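Serine-pyruvate aminotransferase (agxt) (Sulfolobus solfataricus, PDB 3ZRP) probably transfers the amino group of L-serine to pyruvate, and perhaps that of alanine to glyoxylate, using pyridoxal 5'-phosphate as cofactor. Local coordinates at residues A[42-45]-A[46-50]; A[72-75]-A[76-80]; A[93-96]-A[97-101]; A[252-255]-A[256-260]. All blocks are in the same frame, centred on the assembly; numbering follows the deposited sequence.

Interaction 1 (A[42-45]-A[46-50]); sequences KGLR and YVMGA
The carbonyl oxygens of K42, G43, L44 and R45 all take backbone protons from the residues that follow. Y46 N bonds to K42 O at 3.0 Å, with the donor in the carbonyl plane. V47 N bonds to G43 O and M48 N to L44 O, so the alpha-helical pattern holds up to M48. It then changes. The oxygen of R45 accepts the amide of A50, five residues on, at 3.0 Å with an N-H...O angle of 144°. G49 N gives a weak bond to Y46 O, 3.3 Å long. G49 has positive phi (63°), which favours glycine, and the whole is a Schellman motif ending helix 31-48.

The polar side-chain ends turn elsewhere. R45 NE donates to Y54 O and R45 NH2 forms a salt bridge with E234. The OH of Y46 is hydrogen-bonded to I264 N.

Apolar contact comes from L44 and M48, which lie side by side and point the same way. CG of L44 is anti to the backbone N (chi1 -162°), and its CD1 branch reaches M48 CE at 3.7 Å. This holds for the modelled conformers; both side chains have a second one. V47 sets both its methyls near the carbonyl of its own bond partner, with CG1 3.5 Å from G43 O.

L44 rests on L199 of strand 197-202 and on P56 of strand 55-60. M48 packs on L201 of the former strand. V47 instead meets F256 and I259, so this helix end packs on the main sheet with L44 and M48 and against helix 246-262 with V47.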
loop_
_atom_site.group_PDB
_atom_site.type_symbol
_atom_site.label_atom_id
_atom_site.label_comp_id
_atom_site.label_asym_id
_atom_site.label_seq_id
_atom_site.Cartn_x
_atom_site.Cartn_y
_atom_site.Cartn_z
ATOM N N LYS A 42 0.444 -19.072 -3.684
ATOM C CA LYS A 42 -0.196 -20.404 -3.721
ATOM C C LYS A 42 -1.485 -20.448 -2.911
ATOM O O LYS A 42 -2.472 -21.057 -3.338
ATOM C CB LYS A 42 0.762 -21.506 -3.234
ATOM C CG LYS A 42 1.927 -21.688 -4.150
ATOM C CD LYS A 42 2.870 -22.759 -3.654
ATOM C CE LYS A 42 4.280 -22.523 -4.192
ATOM N NZ LYS A 42 4.356 -22.616 -5.676
ATOM N N GLY A 43 -1.459 -19.765 -1.764
ATOM C CA GLY A 43 -2.598 -19.647 -0.878
ATOM C C GLY A 43 -3.776 -18.969 -1.537
ATOM O O GLY A 43 -4.918 -19.362 -1.282
ATOM N N LEU A 44 -3.498 -17.953 -2.372
ATOM C CA LEU A 44 -4.534 -17.317 -3.181
ATOM C C LEU A 44 -5.207 -18.317 -4.118
ATOM O O LEU A 44 -6.427 -18.349 -4.208
ATOM C CB LEU A 44 -3.979 -16.112 -3.962
ATOM C CG LEU A 44 -4.971 -15.073 -4.515
ATOM C CD1 LEU A 44 -5.993 -14.566 -3.485
ATOM C CD2 LEU A 44 -4.219 -13.891 -5.109
ATOM N N ARG A 45 -4.411 -19.139 -4.808
ATOM C CA ARG A 45 -4.982 -20.178 -5.679
ATOM C C ARG A 45 -5.874 -21.127 -4.888
ATOM O O ARG A 45 -6.962 -21.511 -5.341
ATOM C CB ARG A 45 -3.889 -20.976 -6.394
ATOM C CG ARG A 45 -3.157 -20.228 -7.492
ATOM C CD ARG A 45 -2.563 -21.222 -8.493
ATOM N NE ARG A 45 -1.547 -20.615 -9.365
ATOM C CZ ARG A 45 -0.294 -20.382 -9.002
ATOM N NH1 ARG A 45 0.111 -20.707 -7.794
ATOM N NH2 ARG A 45 0.549 -19.824 -9.843
ATOM N N TYR A 46 -5.398 -21.507 -3.705
ATOM C CA TYR A 46 -6.116 -22.417 -2.821
ATOM C C TYR A 46 -7.488 -21.874 -2.378
ATOM O O TYR A 46 -8.509 -22.553 -2.530
ATOM C CB TYR A 46 -5.205 -22.808 -1.634
ATOM C CG TYR A 46 -5.895 -23.667 -0.594
ATOM C CD1 TYR A 46 -6.172 -25.024 -0.843
ATOM C CD2 TYR A 46 -6.278 -23.132 0.629
ATOM C CE1 TYR A 46 -6.835 -25.803 0.102
ATOM C CE2 TYR A 46 -6.936 -23.898 1.578
ATOM C CZ TYR A 46 -7.209 -25.237 1.306
ATOM O OH TYR A 46 -7.845 -25.990 2.253
ATOM N N VAL A 47 -7.538 -20.642 -1.858
ATOM C CA VAL A 47 -8.806 -20.093 -1.365
ATOM C C VAL A 47 -9.765 -19.668 -2.495
ATOM O O VAL A 47 -10.989 -19.593 -2.299
ATOM C CB VAL A 47 -8.612 -18.921 -0.350
ATOM C CG1 VAL A 47 -7.762 -19.365 0.841
ATOM C CG2 VAL A 47 -8.002 -17.687 -1.026
ATOM N N MET A 48 -9.223 -19.387 -3.669
ATOM C CA MET A 48 -10.073 -19.066 -4.812
ATOM C C MET A 48 -10.410 -20.280 -5.681
ATOM O O MET A 48 -11.197 -20.182 -6.621
ATOM C CB MET A 48 -9.463 -17.954 -5.631
ATOM C CG MET A 48 -9.818 -16.602 -5.049
ATOM S SD MET A 48 -8.848 -15.335 -5.818
ATOM C CE MET A 48 -9.329 -13.896 -4.874
ATOM N N GLY A 49 -9.827 -21.430 -5.359
ATOM C CA GLY A 49 -10.107 -22.666 -6.091
ATOM C C GLY A 49 -9.673 -22.580 -7.534
ATOM O O GLY A 49 -10.509 -22.468 -8.422
ATOM N N ALA A 50 -8.364 -22.614 -7.765
ATOM C CA ALA A 50 -7.823 -22.609 -9.117
ATOM C C ALA A 50 -6.517 -23.376 -9.192
ATOM O O ALA A 50 -5.745 -23.407 -8.245
ATOM C CB ALA A 50 -7.620 -21.185 -9.606
#

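Interaction 2 (A[72-75]-A[76-80]); sequences SLLK and PNDKI
Two hydrogen bonds tie K75 to D78, and both are local. The first is the turn bond, D78 N to K75 O at 3.1 Å. It closes a type II beta turn from K75 to D78. P76 and N77 occupy its corners, and N77 takes the positive phi that the third position of this turn requires. The second bond runs the other way, from K75 N to D78 OD2 at 2.7 Å, with an N-H...O angle of 155°. The amide meets this oxygen from above the carboxylate plane, 64° out of it. D78 CG stands anti to its own carbonyl carbon (chi1 -87°), which folds the carboxylate back over the turn.

Charge adds a second hold on the same oxygen, since D78 OD2 also makes a salt bridge with K129. An asparagine here would probably leave K129 without its charged mate. In the modelled conformer K75 sends its own extended chain away, and its NZ bonds to Q213.

The apolar contact joins L74 to I80. L74 CD1 touches I80 CD1 at 3.6 Å, the two side chains meeting at about a right angle. F96 of helix 87-96 and L130 of strand 128-134 pack on both. The other branch of the leucine lies against the carboxylate: L74 CD2 is 3.6 Å from D78 OD2, where the two side chains cross obliquely.

The arrangement is a tight turn with an aspartate side chain bonded back to its first residue. It leads the chain into strand 79-83 of the large mixed sheet of this class-V aminotransferase.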
loop_
_atom_site.group_PDB
_atom_site.type_symbol
_atom_site.label_atom_id
_atom_site.label_comp_id
_atom_site.label_asym_id
_atom_site.label_seq_id
_atom_site.Cartn_x
_atom_site.Cartn_y
_atom_site.Cartn_z
ATOM N N SER A 72 -5.660 -2.552 -16.318
ATOM C CA SER A 72 -4.532 -3.207 -16.992
ATOM C C SER A 72 -5.014 -4.084 -18.151
ATOM O O SER A 72 -4.214 -4.466 -19.036
ATOM C CB SER A 72 -3.755 -4.097 -16.004
ATOM O OG SER A 72 -3.170 -3.344 -14.922
ATOM N N LEU A 73 -6.303 -4.426 -18.130
ATOM C CA LEU A 73 -6.898 -5.319 -19.145
ATOM C C LEU A 73 -7.747 -4.574 -20.178
ATOM O O LEU A 73 -8.434 -5.201 -21.014
ATOM C CB LEU A 73 -7.730 -6.411 -18.447
ATOM C CG LEU A 73 -6.949 -7.310 -17.470
ATOM C CD1 LEU A 73 -7.898 -8.286 -16.795
ATOM C CD2 LEU A 73 -5.781 -8.068 -18.139
ATOM N N LEU A 74 -7.706 -3.240 -20.119
ATOM C CA LEU A 74 -8.619 -2.399 -20.894
ATOM C C LEU A 74 -7.919 -1.491 -21.896
ATOM O O LEU A 74 -6.733 -1.149 -21.756
ATOM C CB LEU A 74 -9.529 -1.574 -19.967
ATOM C CG LEU A 74 -10.474 -2.386 -19.050
ATOM C CD1 LEU A 74 -11.224 -1.477 -18.110
ATOM C CD2 LEU A 74 -11.451 -3.239 -19.867
ATOM N N LYS A 75 -8.682 -1.126 -22.914
ATOM C CA LYS A 75 -8.208 -0.261 -23.985
ATOM C C LYS A 75 -9.159 0.916 -24.134
ATOM O O LYS A 75 -10.314 0.842 -23.700
ATOM C CB LYS A 75 -8.084 -1.055 -25.298
ATOM C CG LYS A 75 -6.819 -1.905 -25.347
ATOM C CD LYS A 75 -6.636 -2.592 -26.698
ATOM C CE LYS A 75 -5.241 -3.191 -26.810
ATOM N NZ LYS A 75 -5.084 -4.104 -27.973
ATOM N N PRO A 76 -8.690 2.021 -24.745
ATOM C CA PRO A 76 -9.612 3.162 -24.829
ATOM C C PRO A 76 -10.919 2.768 -25.558
ATOM O O PRO A 76 -10.875 1.951 -26.512
ATOM C CB PRO A 76 -8.811 4.203 -25.633
ATOM C CG PRO A 76 -7.380 3.857 -25.372
ATOM C CD PRO A 76 -7.379 2.334 -25.346
ATOM N N ASN A 77 -12.041 3.307 -25.067
ATOM C CA ASN A 77 -13.379 3.074 -25.627
ATOM C C ASN A 77 -13.980 1.686 -25.376
ATOM O O ASN A 77 -15.065 1.382 -25.846
ATOM C CB ASN A 77 -13.402 3.439 -27.126
ATOM C CG ASN A 77 -12.895 4.849 -27.375
ATOM O OD1 ASN A 77 -13.329 5.795 -26.708
ATOM N ND2 ASN A 77 -11.959 4.995 -28.312
ATOM N N ASP A 78 -13.282 0.848 -24.618
ATOM C CA ASP A 78 -13.835 -0.466 -24.211
ATOM C C ASP A 78 -15.183 -0.292 -23.491
ATOM O O ASP A 78 -15.401 0.700 -22.776
ATOM C CB ASP A 78 -12.860 -1.219 -23.295
ATOM C CG ASP A 78 -11.837 -2.055 -24.064
ATOM O OD1 ASP A 78 -11.934 -2.144 -25.320
ATOM O OD2 ASP A 78 -10.931 -2.623 -23.398
ATOM N N LYS A 79 -16.081 -1.254 -23.674
ATOM C CA LYS A 79 -17.401 -1.189 -23.055
ATOM C C LYS A 79 -17.511 -2.109 -21.842
ATOM O O LYS A 79 -17.210 -3.311 -21.894
ATOM C CB LYS A 79 -18.514 -1.497 -24.062
ATOM C CG LYS A 79 -18.694 -0.380 -25.087
ATOM C CD LYS A 79 -19.666 -0.813 -26.177
ATOM C CE LYS A 79 -21.112 -0.817 -25.677
ATOM N NZ LYS A 79 -21.940 -1.788 -26.442
ATOM N N ILE A 80 -17.928 -1.495 -20.751
ATOM C CA ILE A 80 -17.968 -2.136 -19.440
ATOM C C ILE A 80 -19.408 -2.115 -18.927
ATOM O O ILE A 80 -20.086 -1.068 -18.937
ATOM C CB ILE A 80 -17.058 -1.378 -18.405
ATOM C CG1 ILE A 80 -15.591 -1.377 -18.860
ATOM C CG2 ILE A 80 -17.244 -1.958 -16.966
ATOM C CD1 ILE A 80 -14.708 -0.400 -18.053
#

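Interaction 3 (A[93-96]-A[97-101]); sequences EQIF and KRYPV
The Y99 ring is met at its edge by the carbonyl oxygen of I95, which lies in the ring plane, 3.3 Å from Y99 CD1. The F96 ring is approached obliquely by V101 CG2, which is 3.8 Å from F96 CB. Y99 OH is hydrogen-bonded to E68.

Helix 87-96 ends here. K97 N still bonds to E93 O at 2.9 Å. Next come R98 N to I95 O and Y99 N to F96 O, three residues apart, each donor above the carbonyl plane. The last closes a type I beta turn from F96 to Y99. P100 then centres an inverse gamma turn, with V101 N bonded to Y99 O, and the chain runs on to strand 102-106. A water 2.7 Å from F96 O and 2.8 Å from V101 O links helix end and loop, with more acceptors around it than protons to give.

Q94 and K97 lie alongside each other, Q94 OE1 3.4 Å from K97 CE. The Q94 chain is bent at chi2 (-58°), turning the amide back toward the lysine. E93 is paired with R107. R98 reaches across the dimer interface to A217 O of the second subunit, whose Y219 packs on Q94 and I95.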
loop_
_atom_site.group_PDB
_atom_site.type_symbol
_atom_site.label_atom_id
_atom_site.label_comp_id
_atom_site.label_asym_id
_atom_site.label_seq_id
_atom_site.Cartn_x
_atom_site.Cartn_y
_atom_site.Cartn_z
ATOM N N GLU A 93 -17.796 1.968 -10.910
ATOM C CA GLU A 93 -18.157 3.142 -11.723
ATOM C C GLU A 93 -17.297 4.383 -11.386
ATOM O O GLU A 93 -16.831 5.083 -12.301
ATOM C CB GLU A 93 -19.660 3.482 -11.585
ATOM C CG GLU A 93 -20.110 4.593 -12.510
ATOM C CD GLU A 93 -21.554 5.001 -12.360
ATOM O OE1 GLU A 93 -22.095 4.991 -11.230
ATOM O OE2 GLU A 93 -22.146 5.355 -13.403
ATOM N N GLN A 94 -17.088 4.637 -10.095
ATOM C CA GLN A 94 -16.242 5.776 -9.654
ATOM C C GLN A 94 -14.800 5.654 -10.176
ATOM O O GLN A 94 -14.229 6.651 -10.668
ATOM C CB GLN A 94 -16.291 5.970 -8.132
ATOM C CG GLN A 94 -17.696 6.370 -7.639
ATOM C CD GLN A 94 -18.179 7.641 -8.299
ATOM O OE1 GLN A 94 -19.141 7.637 -9.091
ATOM N NE2 GLN A 94 -17.479 8.744 -8.021
ATOM N N ILE A 95 -14.242 4.442 -10.100
ATOM C CA ILE A 95 -12.917 4.142 -10.662
ATOM C C ILE A 95 -12.903 4.362 -12.187
ATOM O O ILE A 95 -12.065 5.131 -12.703
ATOM C CB ILE A 95 -12.462 2.694 -10.334
ATOM C CG1 ILE A 95 -12.243 2.503 -8.824
ATOM C CG2 ILE A 95 -11.199 2.300 -11.133
ATOM C CD1 ILE A 95 -12.095 1.010 -8.400
ATOM N N PHE A 96 -13.848 3.735 -12.890
ATOM C CA PHE A 96 -13.836 3.772 -14.349
ATOM C C PHE A 96 -14.150 5.146 -14.944
ATOM O O PHE A 96 -13.801 5.378 -16.088
ATOM C CB PHE A 96 -14.739 2.692 -14.987
ATOM C CG PHE A 96 -14.288 1.265 -14.739
ATOM C CD1 PHE A 96 -12.952 0.884 -14.897
ATOM C CD2 PHE A 96 -15.220 0.296 -14.351
ATOM C CE1 PHE A 96 -12.544 -0.439 -14.689
ATOM C CE2 PHE A 96 -14.821 -1.049 -14.130
ATOM C CZ PHE A 96 -13.490 -1.403 -14.289
ATOM N N LYS A 97 -14.770 6.049 -14.161
ATOM C CA LYS A 97 -14.981 7.441 -14.560
ATOM C C LYS A 97 -13.661 8.164 -14.807
ATOM O O LYS A 97 -13.618 9.146 -15.542
ATOM C CB LYS A 97 -15.741 8.208 -13.477
ATOM C CG LYS A 97 -17.269 8.252 -13.619
ATOM C CD LYS A 97 -17.846 9.212 -12.542
ATOM C CE LYS A 97 -19.316 8.953 -12.209
ATOM N NZ LYS A 97 -20.217 9.192 -13.374
ATOM N N ARG A 98 -12.583 7.666 -14.205
ATOM C CA ARG A 98 -11.260 8.270 -14.364
ATOM C C ARG A 98 -10.550 7.816 -15.637
ATOM O O ARG A 98 -9.473 8.311 -15.942
ATOM C CB ARG A 98 -10.385 7.960 -13.143
ATOM C CG ARG A 98 -10.939 8.428 -11.786
ATOM C CD ARG A 98 -11.378 9.894 -11.802
ATOM N NE ARG A 98 -10.232 10.761 -12.076
ATOM C CZ ARG A 98 -10.264 12.091 -12.122
ATOM N NH1 ARG A 98 -11.407 12.729 -11.907
ATOM N NH2 ARG A 98 -9.151 12.779 -12.400
ATOM N N TYR A 99 -11.137 6.854 -16.360
ATOM C CA TYR A 99 -10.503 6.228 -17.508
ATOM C C TYR A 99 -11.348 6.430 -18.763
ATOM O O TYR A 99 -12.563 6.537 -18.667
ATOM C CB TYR A 99 -10.262 4.726 -17.248
ATOM C CG TYR A 99 -9.213 4.527 -16.152
ATOM C CD1 TYR A 99 -9.577 4.598 -14.785
ATOM C CD2 TYR A 99 -7.849 4.390 -16.476
ATOM C CE1 TYR A 99 -8.599 4.468 -13.752
ATOM C CE2 TYR A 99 -6.885 4.238 -15.481
ATOM C CZ TYR A 99 -7.253 4.301 -14.127
ATOM O OH TYR A 99 -6.271 4.192 -13.168
ATOM N N PRO A 100 -10.706 6.453 -19.949
ATOM C CA PRO A 100 -11.392 6.601 -21.251
ATOM C C PRO A 100 -12.151 5.333 -21.667
ATOM O O PRO A 100 -11.802 4.677 -22.673
ATOM C CB PRO A 100 -10.234 6.896 -22.215
ATOM C CG PRO A 100 -9.064 6.187 -21.616
ATOM C CD PRO A 100 -9.241 6.309 -20.109
ATOM N N VAL A 101 -13.159 4.974 -20.872
ATOM C CA VAL A 101 -13.957 3.780 -21.105
ATOM C C VAL A 101 -15.444 4.126 -21.060
ATOM O O VAL A 101 -15.818 5.179 -20.561
ATOM C CB VAL A 101 -13.636 2.617 -20.121
ATOM C CG1 VAL A 101 -12.283 2.015 -20.417
ATOM C CG2 VAL A 101 -13.766 3.069 -18.647
HETATM O O HOH W 1 -15.566 6.151 -17.942
#

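Interaction 4 (A[252-255]-A[256-260]); sequences LAEA and FRLIE
E254 and R257 both start with CG anti to the backbone N (chi1 -179° and -164°), then bend, E254 at chi2 and R257 at chi3. The bends bring the carboxylate and guanidinium together along the helix surface. The arginine grips side-on: R257 NE bonds to E254 OE1 at 3.0 Å and R257 NH2 to E254 OE2 at 2.8 Å. Both bonds are nearly straight and use the syn sides of the oxygens. The acceptors lie in the guanidinium plane, but the two groups are turned 37° against each other. An alanine in place of E254 would remove both acceptors and would probably leave the guanidinium of R257 free to turn.

L252 and F256 form the apolar pair, one helical turn apart and pointing the same way. L252 CG and CD1 each come to 3.7 Å from F256 CE2. The backbone is regular alpha helix: F256, R257, L258 and I259 donate to L252, A253, E254 and A255 in turn. The bond of I259 N to A255 O, 2.9 Å long, runs nearly along the C=O axis.

Helix 15-20 meets E254 and L258 through D16, a residue that binds calcium in a structure of this protein, although no calcium is bound to this chain in the present model. L252 and F256 rest on L199 of strand 197-202. Helix 31-48 touches L252 through S40, F256 through V47 and R257 through Y39.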
loop_
_atom_site.group_PDB
_atom_site.type_symbol
_atom_site.label_atom_id
_atom_site.label_comp_id
_atom_site.label_asym_id
_atom_site.label_seq_id
_atom_site.Cartn_x
_atom_site.Cartn_y
_atom_site.Cartn_z
ATOM N N LEU A 252 0.508 -12.081 5.962
ATOM C CA LEU A 252 -0.389 -12.757 5.008
ATOM C C LEU A 252 -0.033 -14.254 4.823
ATOM O O LEU A 252 -0.930 -15.097 4.747
ATOM C CB LEU A 252 -0.442 -12.032 3.630
ATOM C CG LEU A 252 -1.395 -12.653 2.574
ATOM C CD1 LEU A 252 -2.881 -12.638 3.033
ATOM C CD2 LEU A 252 -1.270 -12.001 1.186
ATOM N N ALA A 253 1.256 -14.580 4.736
ATOM C CA ALA A 253 1.655 -15.996 4.527
ATOM C C ALA A 253 1.237 -16.886 5.711
ATOM O O ALA A 253 0.824 -18.059 5.539
ATOM C CB ALA A 253 3.162 -16.098 4.280
ATOM N N GLU A 254 1.340 -16.310 6.902
ATOM C CA GLU A 254 0.923 -16.956 8.124
ATOM C C GLU A 254 -0.600 -17.096 8.184
ATOM O O GLU A 254 -1.097 -18.130 8.620
ATOM C CB GLU A 254 1.447 -16.183 9.340
ATOM C CG GLU A 254 1.080 -16.783 10.720
ATOM C CD GLU A 254 1.661 -18.198 10.980
ATOM O OE1 GLU A 254 2.468 -18.713 10.171
ATOM O OE2 GLU A 254 1.301 -18.791 12.018
ATOM N N ALA A 255 -1.348 -16.061 7.776
ATOM C CA ALA A 255 -2.808 -16.219 7.659
ATOM C C ALA A 255 -3.138 -17.389 6.728
ATOM O O ALA A 255 -3.980 -18.241 7.060
ATOM C CB ALA A 255 -3.480 -14.925 7.174
ATOM N N PHE A 256 -2.481 -17.455 5.574
ATOM C CA PHE A 256 -2.761 -18.556 4.656
ATOM C C PHE A 256 -2.393 -19.937 5.240
ATOM O O PHE A 256 -3.070 -20.939 4.931
ATOM C CB PHE A 256 -2.068 -18.353 3.304
ATOM C CG PHE A 256 -2.841 -17.492 2.333
ATOM C CD1 PHE A 256 -4.156 -17.817 1.976
ATOM C CD2 PHE A 256 -2.243 -16.370 1.750
ATOM C CE1 PHE A 256 -4.868 -17.023 1.067
ATOM C CE2 PHE A 256 -2.946 -15.578 0.836
ATOM C CZ PHE A 256 -4.259 -15.901 0.499
ATOM N N ARG A 257 -1.335 -19.993 6.057
ATOM C CA ARG A 257 -0.946 -21.263 6.719
ATOM C C ARG A 257 -2.088 -21.726 7.623
ATOM O O ARG A 257 -2.509 -22.872 7.553
ATOM C CB ARG A 257 0.378 -21.142 7.491
ATOM C CG ARG A 257 1.038 -22.511 7.863
ATOM C CD ARG A 257 2.253 -22.341 8.820
ATOM N NE ARG A 257 1.874 -21.673 10.073
ATOM C CZ ARG A 257 1.289 -22.275 11.113
ATOM N NH1 ARG A 257 1.010 -23.580 11.077
ATOM N NH2 ARG A 257 0.985 -21.571 12.199
ATOM N N LEU A 258 -2.615 -20.805 8.433
ATOM C CA LEU A 258 -3.752 -21.092 9.310
ATOM C C LEU A 258 -5.040 -21.482 8.556
ATOM O O LEU A 258 -5.758 -22.374 9.004
ATOM C CB LEU A 258 -3.990 -19.923 10.254
ATOM C CG LEU A 258 -2.797 -19.655 11.193
ATOM C CD1 LEU A 258 -3.019 -18.394 12.022
ATOM C CD2 LEU A 258 -2.502 -20.885 12.085
ATOM N N ILE A 259 -5.296 -20.851 7.409
ATOM C CA ILE A 259 -6.466 -21.161 6.569
ATOM C C ILE A 259 -6.356 -22.575 5.998
ATOM O O ILE A 259 -7.333 -23.339 6.039
ATOM C CB ILE A 259 -6.673 -20.096 5.440
ATOM C CG1 ILE A 259 -7.086 -18.748 6.054
ATOM C CG2 ILE A 259 -7.704 -20.559 4.424
ATOM C CD1 ILE A 259 -7.138 -17.568 5.055
ATOM N N GLU A 260 -5.175 -22.931 5.502
ATOM C CA GLU A 260 -4.972 -24.275 4.958
ATOM C C GLU A 260 -5.061 -25.324 6.070
ATOM O O GLU A 260 -5.624 -26.393 5.867
ATOM C CB GLU A 260 -3.663 -24.397 4.165
ATOM C CG GLU A 260 -3.560 -25.739 3.391
ATOM C CD GLU A 260 -3.012 -25.604 1.967
ATOM O OE1 GLU A 260 -2.638 -24.488 1.546
ATOM O OE2 GLU A 260 -2.969 -26.628 1.252
#

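In the fold
The four contacts form two pairs. Interactions 1 and 4 have centres 11 Å apart and join helix 31-48 to helix 246-262: F256 CE1 lies 3.3 Å from G43 O, and V47 CG1 is 3.8 Å from I259 CG2. Interactions 2 and 3 have centres 10 Å apart, at either end of the chain from strand 79-83 through helix 87-96. Here N77 N and P100 O, 2.8 Å apart, probably form a hydrogen bond, and I80 CD1 packs 3.7 Å from F96 CG. The pairs do not touch. Interaction 3 comes closest to the cofactor, with the I95 side chain about 8 Å from a bound PLP; M48 and L252 are each about 12 Å from one.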